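Local coordinates for protein probable cobalt-precorrin-6B C(15)-methyltransferase (decarboxylating) (Methanothermobacter thermautotrophicus, PDB 1L3I) that probably methylates C-15 of cobalt-precorrin-6B with S-adenosyl-L-methionine and then decarboxylates C-12, yielding cobalt-precorrin-7 on the anaerobic route to adenosylcobalamin, at residues A[37-40]-A[46-49]; A[88-93]-A[110-115]. All coordinates share one frame; numbering follows the deposited sequence.

Overall arrangement
After helix 19-29 the chain runs along strand 36-40, turns through the glycine-rich residues 41-45 and enters helix 46-52. Contact 1 closes this short loop inside a beta-alpha-beta unit that continues into strand 57-62. Contact 2 opens later, at the end of strand 84-88, and closes after helix 91-95 and strand 101-106, where residues 110-115 lead into helix 113-122. The contacts follow in series, neither nested nor crossed, with centres about 15 Å apart. They meet where Val-40 CG1 packs on Ala-91 CB at 3.6 Å. Both border S-adenosyl-L-homocysteine: contact 1 at its amino-acid end, contact 2 at its adenine.

Contact 1 (A[37-40]-A[46-49]); sequences AVDV and GVTL. With SAH (S-adenosyl-L-homocysteine), chain G.
Asp-39 and Thr-48 meet through a short hydrogen bond: the hydroxyl OG1 of Thr-48 donates to OD2 of Asp-39 over 2.6 Å. It arrives on the anti lone pair of OD2, the one turned away from OD1. The aspartate reaches out from its strand with CG anti to the backbone N (chi1 -178°), which carries the carboxylate across to Thr-48 on the helix. In Thr-48, OG1 is anti to the carbonyl carbon (chi1 -69°), on the side of its own N, which brings the hydroxyl up to OD2. Water 1 bridges Asp-39 OD2 and the amide of Thr-48: it accepts from Thr-48 N at 3.1 Å and lies 2.6 Å from Asp-39 OD2, to which it can donate. The hydroxyl, joined by the water where it donates, would be expected to stabilise a negative carboxylate in this buried place. The strand, glycine-rich turn and helix form the opening beta-alpha unit of a Rossmann-like methyltransferase domain, and Gly-41, Gly-43 and Gly-46 fit the GxGxxG pattern of such turns. Gly-46 N donates to the ligand carboxylate oxygen SAH OXT at 3.0 Å, with an N-H...O angle of 157°. A side chain on Gly-46 would run into the other carboxylate oxygen. Val-47 slants across the aspartate side chain, its CB 3.7 Å from Asp-39 OD2 and its CG1 4.0 Å from Asp-39 OD1. Its other branch, CG2, turns to the ligand, 3.9 Å from the SAH amino nitrogen N. Thr-48 also touches Cys-42 and Ala-60, while Val-47 rests on Val-105 of strand 101-106.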
loop_
_atom_site.group_PDB
_atom_site.type_symbol
_atom_site.label_atom_id
_atom_site.label_comp_id
_atom_site.label_asym_id
_atom_site.label_seq_id
_atom_site.Cartn_x
_atom_site.Cartn_y
_atom_site.Cartn_z
ATOM N N ALA A 37 25.547 -8.437 -17.817
ATOM C CA ALA A 37 24.134 -8.186 -17.661
ATOM C C ALA A 37 23.509 -7.581 -18.890
ATOM O O ALA A 37 24.194 -6.982 -19.711
ATOM C CB ALA A 37 23.919 -7.268 -16.467
ATOM N N VAL A 38 22.197 -7.757 -19.021
ATOM C CA VAL A 38 21.451 -7.162 -20.127
ATOM C C VAL A 38 20.242 -6.449 -19.534
ATOM O O VAL A 38 19.575 -6.977 -18.645
ATOM C CB VAL A 38 20.998 -8.200 -21.204
ATOM C CG1 VAL A 38 20.047 -9.213 -20.619
ATOM C CG2 VAL A 38 20.334 -7.490 -22.365
ATOM N N ASP A 39 20.032 -5.207 -19.959
ATOM C CA ASP A 39 18.900 -4.416 -19.508
ATOM C C ASP A 39 17.993 -4.234 -20.713
ATOM O O ASP A 39 18.272 -3.428 -21.600
ATOM C CB ASP A 39 19.371 -3.062 -18.959
ATOM C CG ASP A 39 18.227 -2.206 -18.416
ATOM O OD1 ASP A 39 17.145 -2.741 -18.122
ATOM O OD2 ASP A 39 18.402 -0.989 -18.289
ATOM N N VAL A 40 16.938 -5.046 -20.781
ATOM C CA VAL A 40 15.984 -4.989 -21.877
ATOM C C VAL A 40 15.016 -3.832 -21.646
ATOM O O VAL A 40 14.208 -3.866 -20.701
ATOM C CB VAL A 40 15.212 -6.322 -22.005
ATOM C CG1 VAL A 40 14.225 -6.270 -23.147
ATOM C CG2 VAL A 40 16.182 -7.476 -22.197
ATOM N N GLY A 46 17.831 4.261 -15.631
ATOM C CA GLY A 46 17.839 3.974 -14.204
ATOM C C GLY A 46 18.483 2.650 -13.792
ATOM O O GLY A 46 19.253 2.592 -12.842
ATOM N N VAL A 47 18.163 1.572 -14.495
ATOM C CA VAL A 47 18.723 0.262 -14.166
ATOM C C VAL A 47 20.117 0.098 -14.766
ATOM O O VAL A 47 21.014 -0.427 -14.118
ATOM C CB VAL A 47 17.766 -0.866 -14.623
ATOM C CG1 VAL A 47 18.371 -2.217 -14.374
ATOM C CG2 VAL A 47 16.429 -0.737 -13.886
ATOM N N THR A 48 20.288 0.596 -15.987
ATOM C CA THR A 48 21.572 0.523 -16.682
ATOM C C THR A 48 22.735 1.193 -15.917
ATOM O O THR A 48 23.831 0.622 -15.805
ATOM C CB THR A 48 21.467 1.105 -18.103
ATOM O OG1 THR A 48 20.653 0.232 -18.897
ATOM C CG2 THR A 48 22.840 1.250 -18.747
ATOM N N LEU A 49 22.494 2.390 -15.379
ATOM C CA LEU A 49 23.521 3.104 -14.630
ATOM C C LEU A 49 23.977 2.337 -13.394
ATOM O O LEU A 49 25.178 2.239 -13.134
ATOM C CB LEU A 49 23.047 4.505 -14.251
ATOM C CG LEU A 49 23.493 5.591 -15.230
ATOM C CD1 LEU A 49 22.662 5.570 -16.505
ATOM C CD2 LEU A 49 23.385 6.924 -14.570
HETATM N N SAH G . 13.901 1.012 -16.268
HETATM C CA SAH G . 14.160 2.233 -17.040
HETATM C CB SAH G . 12.887 2.719 -17.782
HETATM C CG SAH G . 12.339 1.678 -18.797
HETATM S SD SAH G . 10.884 2.157 -19.736
HETATM C C SAH G . 14.674 3.309 -16.096
HETATM O O SAH G . 14.802 2.999 -14.898
HETATM O OXT SAH G . 14.961 4.431 -16.562
HETATM C "C5'" SAH G . 10.630 0.739 -20.774
HETATM C "C4'" SAH G . 11.441 0.776 -22.021
HETATM O "O4'" SAH G . 11.073 -0.426 -22.725
HETATM C "C3'" SAH G . 11.153 1.997 -23.027
HETATM O "O3'" SAH G . 12.231 2.954 -23.281
HETATM C "C2'" SAH G . 10.677 1.205 -24.267
HETATM O "O2'" SAH G . 10.870 1.802 -25.560
HETATM C "C1'" SAH G . 11.372 -0.120 -24.058
HETATM N N9 SAH G . 10.890 -1.307 -24.752
HETATM C C8 SAH G . 9.595 -1.879 -24.682
HETATM N N7 SAH G . 9.513 -2.947 -25.416
HETATM C C5 SAH G . 10.786 -3.099 -26.012
HETATM C C6 SAH G . 11.334 -4.044 -26.898
HETATM N N6 SAH G . 10.621 -5.076 -27.363
HETATM N N1 SAH G . 12.632 -3.918 -27.293
HETATM C C2 SAH G . 13.327 -2.890 -26.820
HETATM N N3 SAH G . 12.928 -1.943 -25.989
HETATM C C4 SAH G . 11.642 -2.096 -25.612
HETATM O O HOH W 1 17.616 1.330 -17.355
#

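Contact 2 (A[88-93]-A[110-115]); sequences EGDAPE and GGELQE. With SAH (S-adenosyl-L-homocysteine), chain G.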
loop_
_atom_site.group_PDB
_atom_site.type_symbol
_atom_site.label_atom_id
_atom_site.label_comp_id
_atom_site.label_asym_id
_atom_site.label_seq_id
_atom_site.Cartn_x
_atom_site.Cartn_y
_atom_site.Cartn_z
ATOM N N GLU A 88 20.261 -0.042 -30.140
ATOM C CA GLU A 88 18.940 0.414 -30.527
ATOM C C GLU A 88 18.307 -0.690 -31.342
ATOM O O GLU A 88 18.964 -1.293 -32.189
ATOM C CB GLU A 88 18.981 1.690 -31.357
ATOM C CG GLU A 88 17.584 2.218 -31.637
ATOM C CD GLU A 88 17.528 3.190 -32.785
ATOM O OE1 GLU A 88 18.390 4.088 -32.864
ATOM O OE2 GLU A 88 16.596 3.070 -33.613
ATOM N N GLY A 89 17.034 -0.966 -31.079
ATOM C CA GLY A 89 16.338 -1.996 -31.825
ATOM C C GLY A 89 15.397 -2.788 -30.952
ATOM O O GLY A 89 15.365 -2.634 -29.731
ATOM N N ASP A 90 14.620 -3.639 -31.599
ATOM C CA ASP A 90 13.663 -4.478 -30.910
ATOM C C ASP A 90 14.466 -5.541 -30.144
ATOM O O ASP A 90 15.406 -6.123 -30.678
ATOM C CB ASP A 90 12.733 -5.109 -31.944
ATOM C CG ASP A 90 11.441 -5.603 -31.338
ATOM O OD1 ASP A 90 10.820 -4.859 -30.538
ATOM O OD2 ASP A 90 11.044 -6.737 -31.680
ATOM N N ALA A 91 14.079 -5.776 -28.898
ATOM C CA ALA A 91 14.757 -6.717 -28.012
ATOM C C ALA A 91 15.122 -8.111 -28.514
ATOM O O ALA A 91 16.279 -8.519 -28.385
ATOM C CB ALA A 91 14.010 -6.835 -26.683
ATOM N N PRO A 92 14.156 -8.875 -29.059
ATOM C CA PRO A 92 14.541 -10.221 -29.516
ATOM C C PRO A 92 15.707 -10.242 -30.509
ATOM O O PRO A 92 16.663 -10.996 -30.312
ATOM C CB PRO A 92 13.244 -10.761 -30.090
ATOM C CG PRO A 92 12.207 -10.091 -29.215
ATOM C CD PRO A 92 12.714 -8.669 -29.238
ATOM N N GLU A 93 15.659 -9.355 -31.509
ATOM C CA GLU A 93 16.715 -9.245 -32.515
ATOM C C GLU A 93 18.042 -8.953 -31.834
ATOM O O GLU A 93 19.047 -9.621 -32.108
ATOM C CB GLU A 93 16.389 -8.127 -33.532
ATOM C CG GLU A 93 17.599 -7.440 -34.245
ATOM C CD GLU A 93 18.137 -6.192 -33.502
ATOM O OE1 GLU A 93 17.319 -5.302 -33.144
ATOM O OE2 GLU A 93 19.377 -6.093 -33.277
ATOM N N GLY A 110 7.010 -4.483 -24.469
ATOM C CA GLY A 110 6.289 -4.031 -25.656
ATOM C C GLY A 110 5.477 -5.060 -26.419
ATOM O O GLY A 110 5.367 -4.995 -27.645
ATOM N N GLY A 111 4.901 -6.013 -25.705
ATOM C CA GLY A 111 4.099 -7.033 -26.348
ATOM C C GLY A 111 4.852 -8.308 -26.650
ATOM O O GLY A 111 4.236 -9.326 -26.927
ATOM N N GLU A 112 6.173 -8.276 -26.528
ATOM C CA GLU A 112 7.001 -9.447 -26.822
ATOM C C GLU A 112 7.622 -10.095 -25.588
ATOM O O GLU A 112 8.651 -10.755 -25.690
ATOM C CB GLU A 112 8.115 -9.053 -27.796
ATOM C CG GLU A 112 7.606 -8.353 -29.040
ATOM C CD GLU A 112 8.710 -7.709 -29.846
ATOM O OE1 GLU A 112 9.776 -7.406 -29.271
ATOM O OE2 GLU A 112 8.496 -7.490 -31.057
ATOM N N LEU A 113 6.969 -9.954 -24.437
ATOM C CA LEU A 113 7.509 -10.507 -23.196
ATOM C C LEU A 113 7.878 -11.984 -23.280
ATOM O O LEU A 113 9.002 -12.388 -22.953
ATOM C CB LEU A 113 6.543 -10.288 -22.029
ATOM C CG LEU A 113 7.066 -10.828 -20.701
ATOM C CD1 LEU A 113 8.310 -10.066 -20.251
ATOM C CD2 LEU A 113 5.968 -10.756 -19.667
ATOM N N GLN A 114 6.920 -12.783 -23.729
ATOM C CA GLN A 114 7.106 -14.224 -23.853
ATOM C C GLN A 114 8.333 -14.580 -24.690
ATOM O O GLN A 114 9.157 -15.400 -24.281
ATOM C CB GLN A 114 5.855 -14.828 -24.466
ATOM C CG GLN A 114 5.857 -16.326 -24.537
ATOM C CD GLN A 114 4.564 -16.844 -25.111
ATOM O OE1 GLN A 114 4.310 -16.724 -26.319
ATOM N NE2 GLN A 114 3.721 -17.407 -24.248
ATOM N N GLU A 115 8.453 -13.936 -25.846
ATOM C CA GLU A 115 9.567 -14.163 -26.769
ATOM C C GLU A 115 10.891 -13.774 -26.119
ATOM O O GLU A 115 11.869 -14.525 -26.182
ATOM C CB GLU A 115 9.347 -13.328 -28.031
ATOM C CG GLU A 115 10.358 -13.535 -29.128
ATOM C CD GLU A 115 10.074 -12.677 -30.356
ATOM O OE1 GLU A 115 9.059 -11.933 -30.361
ATOM O OE2 GLU A 115 10.873 -12.750 -31.324
HETATM N N SAH G . 13.901 1.012 -16.268
HETATM C CA SAH G . 14.160 2.233 -17.040
HETATM C CB SAH G . 12.887 2.719 -17.782
HETATM C CG SAH G . 12.339 1.678 -18.797
HETATM S SD SAH G . 10.884 2.157 -19.736
HETATM C C SAH G . 14.674 3.309 -16.096
HETATM O O SAH G . 14.802 2.999 -14.898
HETATM O OXT SAH G . 14.961 4.431 -16.562
HETATM C "C5'" SAH G . 10.630 0.739 -20.774
HETATM C "C4'" SAH G . 11.441 0.776 -22.021
HETATM O "O4'" SAH G . 11.073 -0.426 -22.725
HETATM C "C3'" SAH G . 11.153 1.997 -23.027
HETATM O "O3'" SAH G . 12.231 2.954 -23.281
HETATM C "C2'" SAH G . 10.677 1.205 -24.267
HETATM O "O2'" SAH G . 10.870 1.802 -25.560
HETATM C "C1'" SAH G . 11.372 -0.120 -24.058
HETATM N N9 SAH G . 10.890 -1.307 -24.752
HETATM C C8 SAH G . 9.595 -1.879 -24.682
HETATM N N7 SAH G . 9.513 -2.947 -25.416
HETATM C C5 SAH G . 10.786 -3.099 -26.012
HETATM C C6 SAH G . 11.334 -4.044 -26.898
HETATM N N6 SAH G . 10.621 -5.076 -27.363
HETATM N N1 SAH G . 12.632 -3.918 -27.293
HETATM C C2 SAH G . 13.327 -2.890 -26.820
HETATM N N3 SAH G . 12.928 -1.943 -25.989
HETATM C C4 SAH G . 11.642 -2.096 -25.612
#
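The backbones draw nearest where Pro-92 faces Glu-115, with CA atoms 6.9 Å apart, and spread wider between Asp-90 and Gly-110, each segment leading from a loop into a helix. Asp-90 and Glu-112 reach toward each other from opposite directions, their carboxylate planes 68° apart. Asp-90 OD2 stands only 2.7 Å from Glu-112 OE2, so one of these acids probably holds a proton. A salt bridge from Arg-63 to Asp-90 OD1 would be expected to offset part of the negative charge. Pro-92 meets both glutamates, its side chain crossing each at about a right angle: CD approaches Glu-112 OE1 at 3.2 Å, and CB lies 3.3 Å from Glu-115 OE2. Glu-115, with CG anti to the backbone nitrogen (chi1 -175°) and the chain extended beyond, lays its carboxylate across the CB-CG side of the proline. An alanine in place of Glu-115 would probably leave this side of the Pro-92 ring without its cover, although Ile-116 and Ile-119 would still touch the ring. Ala-91 N donates to SAH N1 at 2.8 Å with an N-H...N angle of 146°, and SAH N6 gives a weak bond to Glu-112 OE1 at 3.1 Å. The Ala-91 amide at N1 and, more weakly, Glu-112 at N6 hold the adenine; this is the adenine end of the S-adenosyl-L-methionine pocket of a Rossmann-like methyltransferase.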